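Local coordinates for protein predicted sugar phosphatases of the HAD superfamily (PDB 2HX1) that is probably a magnesium-dependent phosphatase of the HAD superfamily that removes phosphate from sugar phosphates, at residues G232-H236 with T254-R258. Sequence-based numbering, arbitrary orientation.
Sequences GDTLH and TGNTR. With MG (magnesium ion), chain E.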
# COMPACT_ATOMS: atom_id res chain seq x y z
N GLY A 232 19.12 -15.55 -11.89
CA GLY A 232 18.79 -15.00 -10.57
C GLY A 232 17.88 -15.84 -9.71
O GLY A 232 17.25 -16.79 -10.20
N ASP A 233 17.79 -15.48 -8.43
CA ASP A 233 16.94 -16.19 -7.47
C ASP A 233 15.67 -15.44 -7.10
O ASP A 233 14.82 -15.99 -6.39
CB ASP A 233 17.71 -16.55 -6.21
CG ASP A 233 18.18 -15.32 -5.45
OD1 ASP A 233 18.77 -14.43 -6.10
OD2 ASP A 233 17.93 -15.23 -4.22
N THR A 234 15.52 -14.21 -7.58
CA THR A 234 14.42 -13.32 -7.19
C THR A 234 13.62 -12.86 -8.39
O THR A 234 14.19 -12.28 -9.32
CB THR A 234 14.98 -12.11 -6.44
OG1 THR A 234 15.79 -12.58 -5.36
CG2 THR A 234 13.85 -11.19 -5.89
N LEU A 235 12.31 -13.15 -8.37
CA LEU A 235 11.43 -12.88 -9.52
C LEU A 235 11.30 -11.37 -9.85
O LEU A 235 11.42 -10.93 -10.99
CB LEU A 235 10.03 -13.49 -9.28
CG LEU A 235 10.00 -15.02 -9.38
CD1 LEU A 235 8.83 -15.65 -8.66
CD2 LEU A 235 10.02 -15.54 -10.84
N HIS A 236 11.06 -10.59 -8.82
CA HIS A 236 10.64 -9.23 -9.01
C HIS A 236 11.82 -8.31 -9.28
O HIS A 236 11.60 -7.16 -9.61
CB HIS A 236 9.83 -8.72 -7.80
CG HIS A 236 10.41 -9.10 -6.48
ND1 HIS A 236 11.20 -8.25 -5.75
CD2 HIS A 236 10.34 -10.27 -5.78
CE1 HIS A 236 11.59 -8.87 -4.64
NE2 HIS A 236 11.08 -10.09 -4.64
N THR A 254 18.26 -21.66 -5.44
CA THR A 254 19.19 -21.67 -4.35
C THR A 254 19.06 -20.46 -3.43
O THR A 254 19.88 -20.28 -2.54
CB THR A 254 20.65 -21.77 -4.86
OG1 THR A 254 20.85 -20.85 -5.95
CG2 THR A 254 20.97 -23.19 -5.30
N GLY A 255 18.04 -19.64 -3.64
CA GLY A 255 17.93 -18.36 -2.92
C GLY A 255 16.52 -18.04 -2.48
O GLY A 255 15.86 -18.88 -1.89
N ASN A 256 16.07 -16.82 -2.78
CA ASN A 256 14.75 -16.34 -2.35
C ASN A 256 13.57 -17.15 -2.86
O ASN A 256 12.52 -17.10 -2.26
CB ASN A 256 14.51 -14.89 -2.79
CG ASN A 256 15.31 -13.86 -1.98
OD1 ASN A 256 15.68 -14.08 -0.81
ND2 ASN A 256 15.60 -12.72 -2.61
N THR A 257 13.68 -17.80 -4.00
CA THR A 257 12.54 -18.56 -4.51
C THR A 257 12.80 -20.03 -4.17
O THR A 257 13.63 -20.67 -4.79
CB THR A 257 12.29 -18.34 -6.03
OG1 THR A 257 12.35 -16.94 -6.34
CG2 THR A 257 10.91 -18.86 -6.46
N ARG A 258 12.14 -20.55 -3.14
CA ARG A 258 12.30 -21.95 -2.76
C ARG A 258 11.51 -22.83 -3.70
O ARG A 258 10.48 -22.40 -4.25
CB ARG A 258 11.85 -22.15 -1.31
CG ARG A 258 12.68 -21.31 -0.31
CD ARG A 258 12.58 -21.79 1.14
NE ARG A 258 11.33 -22.51 1.40
CZ ARG A 258 11.23 -23.80 1.78
NH1 ARG A 258 12.32 -24.55 1.97
NH2 ARG A 258 10.02 -24.32 1.97
MG MG E . 19.78 -12.76 -5.39
O HOH W 1 19.01 -12.81 -3.55
O HOH W 2 18.28 -11.54 -6.32
O HOH W 3 11.09 -14.49 -5.99
O HOH W 4 20.84 -11.06 -4.95
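This contact forms one side of the magnesium site of a HAD-superfamily fold. The loop with Asp233 has the GD sequence of HAD motif IV, which supplies an acidic metal ligand. Asp233 binds Mg through OD1 at 2.1 Å; Asp20, the backbone O of Phe22 and three waters complete the shell. The other carboxylate oxygen faces the loop 254-258. Asp233 OD2 accepts a nearly straight hydrogen bond from the backbone N of Asn256 at 2.8 Å, and one from metal-bound water 1. The carboxylate is thus held from two sides while it binds the ion. Gly255 CA lies 3.4 Å from Asp233 OD2, and a side chain here would clash with that oxygen. Asn256 ND2 donates to Thr234 OG1 at 2.8 Å. Thr234 OG1 is also hydrogen-bonded to metal-bound water 2, so the loop reaches the second shell of the site. Thr257 OG1 donates to Asp233 O at 2.6 Å. Water 3 bridges Thr257 OG1 and the backbone N of Leu235, in the first turn of its helix. Thr234 takes the N-cap position there. Segment 232-236 begins with the last residue of strand 228-232, and segment 254-258 comes just after the neighbouring parallel strand 248-252; helix 235-245 connects these strands. Helix 262-269 packs against the contact, with Lys265 and Ile266 touching Leu235 and Ala262 touching Thr257.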